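Local coordinates for kojibiose phosphorylase (Gut metagenome, PDB 6W0P), which is a carbohydrate-active enzyme of glycoside hydrolase family 65, with an N-terminal beta domain, a helical central catalytic domain and a small C-terminal beta domain, at residues A[10-16]-A[311-316]; A[410-415]-A[480-484]; A[552-558]-A[580-585]. All blocks are in the same frame, centred on the assembly; numbering follows the deposited sequence.

Contact 1. Residues A[10-16]-A[311-316]; sequences ETEPYRI and QQGIRY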
loop_
_atom_site.group_PDB
_atom_site.type_symbol
_atom_site.label_atom_id
_atom_site.label_comp_id
_atom_site.label_asym_id
_atom_site.label_seq_id
_atom_site.Cartn_x
_atom_site.Cartn_y
_atom_site.Cartn_z
ATOM N N GLU A 10 -31.893 -28.509 -8.584
ATOM C CA GLU A 10 -32.195 -29.945 -8.795
ATOM C C GLU A 10 -30.920 -30.670 -9.250
ATOM O O GLU A 10 -30.060 -30.070 -9.953
ATOM C CB GLU A 10 -33.312 -30.141 -9.816
ATOM C CG GLU A 10 -34.633 -29.514 -9.405
ATOM C CD GLU A 10 -35.030 -29.689 -7.946
ATOM O OE1 GLU A 10 -35.404 -28.691 -7.310
ATOM O OE2 GLU A 10 -34.944 -30.826 -7.440
ATOM N N THR A 11 -30.826 -31.929 -8.838
ATOM C CA THR A 11 -29.744 -32.882 -9.159
ATOM C C THR A 11 -30.162 -33.745 -10.345
ATOM O O THR A 11 -31.024 -34.608 -10.154
ATOM C CB THR A 11 -29.429 -33.753 -7.947
ATOM O OG1 THR A 11 -29.014 -32.847 -6.929
ATOM C CG2 THR A 11 -28.331 -34.747 -8.235
ATOM N N GLU A 12 -29.557 -33.502 -11.505
ATOM C CA GLU A 12 -29.696 -34.317 -12.738
ATOM C C GLU A 12 -28.315 -34.470 -13.361
ATOM O O GLU A 12 -27.514 -33.538 -13.325
ATOM C CB GLU A 12 -30.559 -33.639 -13.795
ATOM C CG GLU A 12 -32.007 -33.439 -13.419
ATOM C CD GLU A 12 -32.815 -32.982 -14.620
ATOM O OE1 GLU A 12 -32.364 -33.256 -15.779
ATOM O OE2 GLU A 12 -33.883 -32.356 -14.403
ATOM N N PRO A 13 -28.025 -35.604 -14.025
ATOM C CA PRO A 13 -26.677 -35.856 -14.515
ATOM C C PRO A 13 -26.296 -34.991 -15.722
ATOM O O PRO A 13 -25.109 -34.773 -15.851
ATOM C CB PRO A 13 -26.649 -37.358 -14.875
ATOM C CG PRO A 13 -28.107 -37.775 -14.997
ATOM C CD PRO A 13 -28.948 -36.713 -14.295
ATOM N N TYR A 14 -27.255 -34.502 -16.533
ATOM C CA TYR A 14 -26.951 -33.797 -17.816
ATOM C C TYR A 14 -27.522 -32.370 -17.866
ATOM O O TYR A 14 -27.399 -31.736 -18.919
ATOM C CB TYR A 14 -27.440 -34.608 -19.026
ATOM C CG TYR A 14 -26.813 -35.972 -19.189
ATOM C CD1 TYR A 14 -25.524 -36.122 -19.700
ATOM C CD2 TYR A 14 -27.511 -37.120 -18.835
ATOM C CE1 TYR A 14 -24.949 -37.377 -19.856
ATOM C CE2 TYR A 14 -26.960 -38.377 -19.013
ATOM C CZ TYR A 14 -25.671 -38.502 -19.507
ATOM O OH TYR A 14 -25.134 -39.751 -19.632
ATOM N N ARG A 15 -28.133 -31.880 -16.787
ATOM C CA ARG A 15 -28.735 -30.529 -16.749
ATOM C C ARG A 15 -28.627 -29.929 -15.345
ATOM O O ARG A 15 -28.607 -30.679 -14.359
ATOM C CB ARG A 15 -30.206 -30.585 -17.175
ATOM C CG ARG A 15 -30.470 -31.456 -18.395
ATOM C CD ARG A 15 -31.847 -31.169 -18.968
ATOM N NE ARG A 15 -32.884 -31.562 -18.037
ATOM C CZ ARG A 15 -34.184 -31.268 -18.162
ATOM N NH1 ARG A 15 -34.631 -30.582 -19.206
ATOM N NH2 ARG A 15 -35.032 -31.707 -17.245
ATOM N N ILE A 16 -28.552 -28.605 -15.272
ATOM C CA ILE A 16 -28.775 -27.823 -14.033
ATOM C C ILE A 16 -30.202 -27.305 -14.162
ATOM O O ILE A 16 -30.547 -26.723 -15.252
ATOM C CB ILE A 16 -27.738 -26.698 -13.878
ATOM C CG1 ILE A 16 -26.302 -27.159 -14.155
ATOM C CG2 ILE A 16 -27.846 -26.064 -12.508
ATOM C CD1 ILE A 16 -25.845 -28.344 -13.300
ATOM N N GLN A 311 -21.881 -36.608 -9.836
ATOM C CA GLN A 311 -22.015 -36.843 -11.295
ATOM C C GLN A 311 -22.441 -35.521 -11.944
ATOM O O GLN A 311 -21.855 -35.155 -12.971
ATOM C CB GLN A 311 -22.987 -37.986 -11.611
ATOM C CG GLN A 311 -23.229 -38.140 -13.105
ATOM C CD GLN A 311 -21.994 -38.571 -13.857
ATOM O OE1 GLN A 311 -21.801 -39.766 -14.079
ATOM N NE2 GLN A 311 -21.143 -37.625 -14.237
ATOM N N GLN A 312 -23.431 -34.832 -11.370
ATOM C CA GLN A 312 -23.887 -33.518 -11.890
ATOM C C GLN A 312 -22.724 -32.539 -11.795
ATOM O O GLN A 312 -22.455 -31.863 -12.788
ATOM C CB GLN A 312 -25.091 -32.963 -11.130
ATOM C CG GLN A 312 -25.543 -31.591 -11.624
ATOM C CD GLN A 312 -26.765 -31.133 -10.859
ATOM O OE1 GLN A 312 -26.785 -31.179 -9.626
ATOM N NE2 GLN A 312 -27.810 -30.720 -11.580
ATOM N N GLY A 313 -22.077 -32.452 -10.638
ATOM C CA GLY A 313 -20.984 -31.490 -10.407
ATOM C C GLY A 313 -19.886 -31.655 -11.434
ATOM O O GLY A 313 -19.567 -30.649 -12.159
ATOM N N ILE A 314 -19.299 -32.849 -11.534
ATOM C CA ILE A 314 -18.136 -33.023 -12.449
ATOM C C ILE A 314 -18.545 -32.654 -13.887
ATOM O O ILE A 314 -17.718 -32.067 -14.612
ATOM C CB ILE A 314 -17.510 -34.426 -12.381
ATOM C CG1 ILE A 314 -16.165 -34.425 -13.094
ATOM C CG2 ILE A 314 -18.424 -35.514 -12.931
ATOM C CD1 ILE A 314 -15.239 -33.332 -12.637
ATOM N N ARG A 315 -19.750 -33.010 -14.313
ATOM C CA ARG A 315 -20.154 -32.753 -15.714
ATOM C C ARG A 315 -20.399 -31.249 -15.867
ATOM O O ARG A 315 -20.009 -30.676 -16.896
ATOM C CB ARG A 315 -21.330 -33.646 -16.109
ATOM C CG ARG A 315 -21.463 -33.729 -17.619
ATOM C CD ARG A 315 -22.512 -34.723 -18.032
ATOM N NE ARG A 315 -21.975 -36.065 -18.094
ATOM C CZ ARG A 315 -22.448 -37.128 -17.457
ATOM N NH1 ARG A 315 -23.481 -37.029 -16.624
ATOM N NH2 ARG A 315 -21.853 -38.295 -17.654
ATOM N N TYR A 316 -20.912 -30.604 -14.820
ATOM C CA TYR A 316 -21.046 -29.133 -14.827
ATOM C C TYR A 316 -19.649 -28.526 -15.012
ATOM O O TYR A 316 -19.493 -27.606 -15.862
ATOM C CB TYR A 316 -21.770 -28.631 -13.568
ATOM C CG TYR A 316 -21.843 -27.130 -13.511
ATOM C CD1 TYR A 316 -22.741 -26.423 -14.294
ATOM C CD2 TYR A 316 -20.961 -26.413 -12.731
ATOM C CE1 TYR A 316 -22.778 -25.039 -14.273
ATOM C CE2 TYR A 316 -21.002 -25.033 -12.677
ATOM C CZ TYR A 316 -21.904 -24.340 -13.462
ATOM O OH TYR A 316 -21.898 -22.980 -13.427
HETATM O O HOH W 1 -27.920 -30.041 -7.517
HETATM O O HOH W 2 -24.150 -39.798 -16.350
#

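Contact 2. Residues A[410-415]-A[480-484]; sequences WQHAST and KLMVN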
loop_
_atom_site.group_PDB
_atom_site.type_symbol
_atom_site.label_atom_id
_atom_site.label_comp_id
_atom_site.label_asym_id
_atom_site.label_seq_id
_atom_site.Cartn_x
_atom_site.Cartn_y
_atom_site.Cartn_z
ATOM N N TRP A 410 1.815 -3.883 -4.747
ATOM C CA TRP A 410 3.276 -4.146 -4.905
ATOM C C TRP A 410 3.664 -5.455 -4.182
ATOM O O TRP A 410 4.498 -6.187 -4.737
ATOM C CB TRP A 410 4.108 -2.949 -4.428
ATOM C CG TRP A 410 4.140 -2.807 -2.942
ATOM C CD1 TRP A 410 3.331 -2.020 -2.176
ATOM C CD2 TRP A 410 5.017 -3.492 -2.036
ATOM N NE1 TRP A 410 3.628 -2.189 -0.854
ATOM C CE2 TRP A 410 4.644 -3.101 -0.737
ATOM C CE3 TRP A 410 6.061 -4.406 -2.195
ATOM C CZ2 TRP A 410 5.311 -3.559 0.393
ATOM C CZ3 TRP A 410 6.701 -4.892 -1.077
ATOM C CH2 TRP A 410 6.324 -4.470 0.202
ATOM N N GLN A 411 3.054 -5.717 -3.014
ATOM C CA GLN A 411 3.296 -6.880 -2.122
ATOM C C GLN A 411 3.180 -8.196 -2.892
ATOM O O GLN A 411 3.656 -9.193 -2.339
ATOM C CB GLN A 411 2.248 -7.023 -1.005
ATOM C CG GLN A 411 2.219 -5.910 0.014
ATOM C CD GLN A 411 1.115 -4.914 -0.273
ATOM O OE1 GLN A 411 0.958 -4.438 -1.413
ATOM N NE2 GLN A 411 0.374 -4.566 0.778
ATOM N N HIS A 412 2.403 -8.223 -3.974
ATOM C CA HIS A 412 2.268 -9.385 -4.871
ATOM C C HIS A 412 2.998 -9.081 -6.174
ATOM O O HIS A 412 3.821 -9.949 -6.582
ATOM C CB HIS A 412 0.804 -9.814 -5.115
ATOM C CG HIS A 412 0.058 -10.179 -3.875
ATOM N ND1 HIS A 412 -1.335 -10.175 -3.815
ATOM C CD2 HIS A 412 0.487 -10.411 -2.622
ATOM C CE1 HIS A 412 -1.721 -10.428 -2.585
ATOM N NE2 HIS A 412 -0.619 -10.571 -1.827
ATOM N N ALA A 413 2.719 -7.928 -6.800
ATOM C CA ALA A 413 3.176 -7.618 -8.183
ATOM C C ALA A 413 4.695 -7.452 -8.244
ATOM O O ALA A 413 5.243 -7.772 -9.300
ATOM C CB ALA A 413 2.482 -6.407 -8.774
ATOM N N SER A 414 5.344 -7.009 -7.171
ATOM C CA SER A 414 6.814 -6.771 -7.144
ATOM C C SER A 414 7.544 -8.001 -6.592
ATOM O O SER A 414 8.799 -8.049 -6.690
ATOM C CB SER A 414 7.173 -5.546 -6.356
ATOM O OG SER A 414 6.581 -4.390 -6.931
ATOM N N THR A 415 6.819 -8.982 -6.046
ATOM C CA THR A 415 7.447 -10.025 -5.195
ATOM C C THR A 415 7.291 -11.448 -5.738
ATOM O O THR A 415 8.115 -12.292 -5.315
ATOM C CB THR A 415 6.902 -9.946 -3.771
ATOM O OG1 THR A 415 5.504 -10.205 -3.834
ATOM C CG2 THR A 415 7.194 -8.606 -3.146
ATOM N N LYS A 480 3.775 -15.076 3.348
ATOM C CA LYS A 480 5.237 -14.839 3.532
ATOM C C LYS A 480 5.715 -13.778 2.537
ATOM O O LYS A 480 5.812 -14.102 1.318
ATOM C CB LYS A 480 6.016 -16.147 3.404
ATOM C CG LYS A 480 6.002 -16.975 4.674
ATOM C CD LYS A 480 6.764 -16.318 5.815
ATOM C CE LYS A 480 6.266 -16.746 7.175
ATOM N NZ LYS A 480 4.795 -16.587 7.305
ATOM N N LEU A 481 6.030 -12.591 3.056
ATOM C CA LEU A 481 6.313 -11.353 2.279
ATOM C C LEU A 481 7.744 -10.845 2.519
ATOM O O LEU A 481 8.136 -10.680 3.674
ATOM C CB LEU A 481 5.272 -10.298 2.667
ATOM C CG LEU A 481 5.551 -8.873 2.186
ATOM C CD1 LEU A 481 5.696 -8.812 0.671
ATOM C CD2 LEU A 481 4.469 -7.923 2.665
ATOM N N MET A 482 8.489 -10.583 1.442
ATOM C CA MET A 482 9.859 -10.003 1.477
ATOM C C MET A 482 10.748 -11.002 2.216
ATOM O O MET A 482 11.577 -10.606 3.081
ATOM C CB MET A 482 9.917 -8.637 2.174
ATOM C CG MET A 482 9.150 -7.521 1.461
ATOM S SD MET A 482 9.774 -7.105 -0.170
ATOM C CE MET A 482 11.520 -6.853 0.174
ATOM N N VAL A 483 10.548 -12.280 1.913
ATOM C CA VAL A 483 11.442 -13.348 2.424
ATOM C C VAL A 483 12.551 -13.572 1.404
ATOM O O VAL A 483 12.413 -13.111 0.260
ATOM C CB VAL A 483 10.672 -14.639 2.733
ATOM C CG1 VAL A 483 9.685 -14.400 3.857
ATOM C CG2 VAL A 483 10.004 -15.244 1.511
ATOM N N ASN A 484 13.582 -14.291 1.824
ATOM C CA ASN A 484 14.728 -14.693 0.987
ATOM C C ASN A 484 14.776 -16.215 0.906
ATOM O O ASN A 484 14.367 -16.855 1.854
ATOM C CB ASN A 484 16.024 -14.132 1.554
ATOM C CG ASN A 484 15.946 -12.653 1.840
ATOM O OD1 ASN A 484 15.454 -11.883 1.022
ATOM N ND2 ASN A 484 16.492 -12.249 2.968
#

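Contact 3. Residues A[552-558]-A[580-585]; sequences FFDMPHV and YRTDII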
loop_
_atom_site.group_PDB
_atom_site.type_symbol
_atom_site.label_atom_id
_atom_site.label_comp_id
_atom_site.label_asym_id
_atom_site.label_seq_id
_atom_site.Cartn_x
_atom_site.Cartn_y
_atom_site.Cartn_z
ATOM N N PHE A 552 11.939 -19.814 7.970
ATOM C CA PHE A 552 10.549 -20.330 8.076
ATOM C C PHE A 552 10.383 -21.251 9.293
ATOM O O PHE A 552 9.425 -21.039 10.026
ATOM C CB PHE A 552 10.054 -21.081 6.843
ATOM C CG PHE A 552 8.580 -21.360 6.955
ATOM C CD1 PHE A 552 8.116 -22.486 7.616
ATOM C CD2 PHE A 552 7.654 -20.442 6.490
ATOM C CE1 PHE A 552 6.757 -22.710 7.763
ATOM C CE2 PHE A 552 6.298 -20.667 6.635
ATOM C CZ PHE A 552 5.853 -21.803 7.274
ATOM N N PHE A 553 11.239 -22.257 9.477
ATOM C CA PHE A 553 11.099 -23.297 10.539
ATOM C C PHE A 553 11.056 -22.676 11.938
ATOM O O PHE A 553 10.348 -23.233 12.794
ATOM C CB PHE A 553 12.273 -24.284 10.524
ATOM C CG PHE A 553 12.302 -25.243 9.367
ATOM C CD1 PHE A 553 11.133 -25.615 8.717
ATOM C CD2 PHE A 553 13.497 -25.840 8.981
ATOM C CE1 PHE A 553 11.154 -26.548 7.694
ATOM C CE2 PHE A 553 13.519 -26.775 7.954
ATOM C CZ PHE A 553 12.351 -27.107 7.298
ATOM N N ASP A 554 11.798 -21.580 12.149
ATOM C CA ASP A 554 12.008 -20.941 13.478
ATOM C C ASP A 554 10.921 -19.903 13.788
ATOM O O ASP A 554 10.940 -19.367 14.904
ATOM C CB ASP A 554 13.424 -20.355 13.611
ATOM C CG ASP A 554 13.935 -20.456 15.043
ATOM O OD1 ASP A 554 13.635 -21.473 15.689
ATOM O OD2 ASP A 554 14.559 -19.504 15.526
ATOM N N MET A 555 9.963 -19.666 12.894
ATOM C CA MET A 555 8.910 -18.630 13.101
ATOM C C MET A 555 8.051 -19.034 14.293
ATOM O O MET A 555 7.999 -20.212 14.658
ATOM C CB MET A 555 8.012 -18.454 11.873
ATOM C CG MET A 555 8.751 -17.909 10.657
ATOM S SD MET A 555 9.362 -16.194 10.805
ATOM C CE MET A 555 7.776 -15.363 10.890
ATOM N N PRO A 556 7.369 -18.057 14.940
ATOM C CA PRO A 556 6.368 -18.351 15.957
ATOM C C PRO A 556 5.346 -19.358 15.425
ATOM O O PRO A 556 4.879 -19.205 14.290
ATOM C CB PRO A 556 5.740 -16.983 16.252
ATOM C CG PRO A 556 6.848 -16.017 15.949
ATOM C CD PRO A 556 7.573 -16.617 14.768
ATOM N N HIS A 557 5.039 -20.356 16.249
ATOM C CA HIS A 557 4.083 -21.441 15.918
ATOM C C HIS A 557 2.675 -20.992 16.293
ATOM O O HIS A 557 2.489 -20.583 17.448
ATOM C CB HIS A 557 4.437 -22.755 16.637
ATOM C CG HIS A 557 3.479 -23.837 16.273
ATOM N ND1 HIS A 557 3.328 -24.274 14.951
ATOM C CD2 HIS A 557 2.577 -24.525 17.013
ATOM C CE1 HIS A 557 2.389 -25.207 14.921
ATOM N NE2 HIS A 557 1.917 -25.378 16.169
ATOM N N VAL A 558 1.736 -21.026 15.347
ATOM C CA VAL A 558 0.277 -20.969 15.657
ATOM C C VAL A 558 -0.367 -22.248 15.122
ATOM O O VAL A 558 -0.210 -22.565 13.917
ATOM C CB VAL A 558 -0.450 -19.724 15.111
ATOM C CG1 VAL A 558 -1.935 -19.773 15.478
ATOM C CG2 VAL A 558 0.153 -18.411 15.608
ATOM N N TYR A 580 1.525 -12.516 8.608
ATOM C CA TYR A 580 2.862 -12.704 7.986
ATOM C C TYR A 580 3.874 -13.271 8.985
ATOM O O TYR A 580 4.848 -13.926 8.540
ATOM C CB TYR A 580 3.393 -11.399 7.401
ATOM C CG TYR A 580 2.623 -10.915 6.204
ATOM C CD1 TYR A 580 2.660 -11.609 5.012
ATOM C CD2 TYR A 580 1.910 -9.737 6.242
ATOM C CE1 TYR A 580 1.987 -11.161 3.894
ATOM C CE2 TYR A 580 1.235 -9.263 5.131
ATOM C CZ TYR A 580 1.268 -9.982 3.953
ATOM O OH TYR A 580 0.566 -9.551 2.869
ATOM N N ARG A 581 3.663 -13.046 10.287
ATOM C CA ARG A 581 4.728 -13.305 11.296
ATOM C C ARG A 581 4.385 -14.558 12.104
ATOM O O ARG A 581 4.738 -14.597 13.302
ATOM C CB ARG A 581 4.986 -12.053 12.141
ATOM C CG ARG A 581 3.770 -11.454 12.810
ATOM C CD ARG A 581 4.120 -10.141 13.488
ATOM N NE ARG A 581 2.934 -9.502 14.043
ATOM C CZ ARG A 581 2.379 -9.762 15.236
ATOM N NH1 ARG A 581 2.901 -10.676 16.048
ATOM N NH2 ARG A 581 1.279 -9.106 15.606
ATOM N N THR A 582 3.762 -15.551 11.458
ATOM C CA THR A 582 3.442 -16.889 12.025
ATOM C C THR A 582 3.961 -17.959 11.057
ATOM O O THR A 582 4.624 -17.597 10.069
ATOM C CB THR A 582 1.936 -17.099 12.256
ATOM O OG1 THR A 582 1.282 -17.290 10.997
ATOM C CG2 THR A 582 1.270 -15.956 12.991
ATOM N N ASP A 583 3.636 -19.224 11.327
ATOM C CA ASP A 583 3.970 -20.376 10.456
ATOM C C ASP A 583 2.672 -20.921 9.850
ATOM O O ASP A 583 2.610 -22.118 9.529
ATOM C CB ASP A 583 4.784 -21.390 11.251
ATOM C CG ASP A 583 4.002 -22.139 12.308
ATOM O OD1 ASP A 583 2.872 -21.694 12.646
ATOM O OD2 ASP A 583 4.530 -23.154 12.768
ATOM N N ILE A 584 1.657 -20.072 9.737
ATOM C CA ILE A 584 0.373 -20.387 9.056
ATOM C C ILE A 584 0.590 -20.086 7.577
ATOM O O ILE A 584 1.048 -18.971 7.261
ATOM C CB ILE A 584 -0.778 -19.548 9.631
ATOM C CG1 ILE A 584 -0.987 -19.775 11.131
ATOM C CG2 ILE A 584 -2.047 -19.797 8.849
ATOM C CD1 ILE A 584 -1.746 -18.666 11.795
ATOM N N ILE A 585 0.224 -21.032 6.715
ATOM C CA ILE A 585 0.460 -21.014 5.250
ATOM C C ILE A 585 -0.893 -20.921 4.540
ATOM O O ILE A 585 -1.878 -21.597 4.969
ATOM C CB ILE A 585 1.256 -22.261 4.846
ATOM C CG1 ILE A 585 2.680 -22.211 5.399
ATOM C CG2 ILE A 585 1.270 -22.468 3.347
ATOM C CD1 ILE A 585 3.281 -23.583 5.574
#

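Contact 1. Residues A[10-16]-A[311-316]
The backbone of residues 10-16 folds back on itself: the weakly bonded strand 10-11 and the strand beginning at Arg15 run antiparallel, joined by a turn through Pro13 and Tyr14. This turn comes close to one side of helix 308-324, with the CA atoms of Pro13 and Gln312 only 4.5 Å apart. The extended Gln312 side chain (chi1 and chi2 both t) reaches between the two arms of the hairpin. There Gln312 NE2 donates to Glu10 O and to Arg15 O, each at 2.9 Å with N-H...O angles of 168° and 151°, so one amide spends both protons on main-chain carbonyls. Gln312 OE1 accepts from water 1 at 2.7 Å, which is also hydrogen-bonded to Thr11 OG1 at 3.1 Å; Arg650 is a further partner of OE1.

Three residues on, Arg315 NH1 donates to Pro13 O (2.9 Å, 162°). Its guanidinium lies over one face of the Tyr14 ring, Tyr14 CE1 being 3.5 Å from Arg315 CZ, while Arg315 NH2 forms a salt bridge to Asp301. The apolar part is Ile16 CG1 against Tyr316 CD1, 3.6 Å apart; Tyr316 OH bonds to Ile32 O. Glu12 and Arg15, whose CA-to-CB bonds point away from the helix, pair in a salt bridge (Arg15 NE to Glu12 OE1, 2.9 Å). Together these contacts dock an edge hairpin of the large antiparallel sheet of the N-terminal beta domain onto a helix that is probably the first of the family 65 helical barrel.

Contact 2. Residues A[410-415]-A[480-484]
A Met-aromatic contact within an apolar patch joins the short helix around 410-413 and Thr415 just beyond it to the loop leading into helix 487-504, inside the central catalytic domain. The sulfur of Met482 approaches the Trp410 indole at its edge: Met482 SD is 5.2 Å from the centroid of the six-membered ring and 87° off its normal, with Trp410 CZ3 3.9 Å from SD. Van der Waals packing completes the patch. Leu481, whose CA-to-CB bond points toward the helix, puts CD1 3.7 Å from Gln411 O and 4.4 Å from Trp410 CZ3. No polar bond links the two segments directly. In the loop backbone, Met482 and Val483 both face Val473, a G1 beta bulge, with Met482 in a left-handed conformation (phi/psi 63/42°). Tyr576 of the second subunit meets the Trp410 ring edge-to-face, so the patch continues into the dimer interface. Thr415 OG1 donates to Gln411 O at 2.6 Å, while Thr415 CG2 lies 4.1 Å from Leu481 CD1.

Contact 3. Residues A[552-558]-A[580-585]
This is a buried loop-loop contact in the central catalytic domain: both segments belong to the long irregular connection between helices 522-534 and 590-596, and 491 Å² is buried between them. Its polar centre is Asp583, whose CA-to-CB bond points toward residues 552-558. The carboxylate uses both oxygens: His557 ND1 donates to Asp583 OD2 (2.7 Å, 170°), a His-carboxylate hydrogen bond, and the backbone Val558 N donates to Asp583 OD1 (3.0 Å, 164°). Asp583 OD2 also pairs with Arg616 and accepts from Gln463 of the second subunit.

Local turns shape each loop. Phe552 to Met555 form a type I beta turn, closed by Met555 N to Phe552 O at 3.2 Å, and Thr582 OG1 accepts from Ile584 N at 3.1 Å, an ST turn. Between them Pro556 O makes a CA-H...O contact with Thr582 CA (3.5 Å, 131° at the hydrogen).

Two apolar pairs lie near Asp583: Phe552 CZ touches Ile585 CD1 at 3.6 Å, and Val558 CB meets Ile584 CD1 at 3.7 Å. Met555 CE packs 3.7 Å from Arg581 C. Next to it, Asp554 forms a salt bridge with Lys467 of the second subunit.

Overall arrangement
Contact 1 stands apart, its centre 41 Å from each of the other two; it is partly buried, touches no second subunit and joins the edge of the large N-terminal antiparallel sheet to helix 308-324, probably part of the helical barrel, through side-chain-to-carbonyl bonds. Contacts 2 and 3 are buried, lie within the central catalytic domain with centres 16 Å apart, and both reach the second subunit. Their chemistries differ: contact 2 is apolar, whereas contact 3 is organised round a carboxylate and buries more than twice the area. The two are joined directly. Lys480 NZ lies 2.9 Å from Tyr580 O and 2.9 Å from Thr582 O, probable hydrogen bonds, and Leu481 CB packs on Tyr580 CE1 at 3.6 Å.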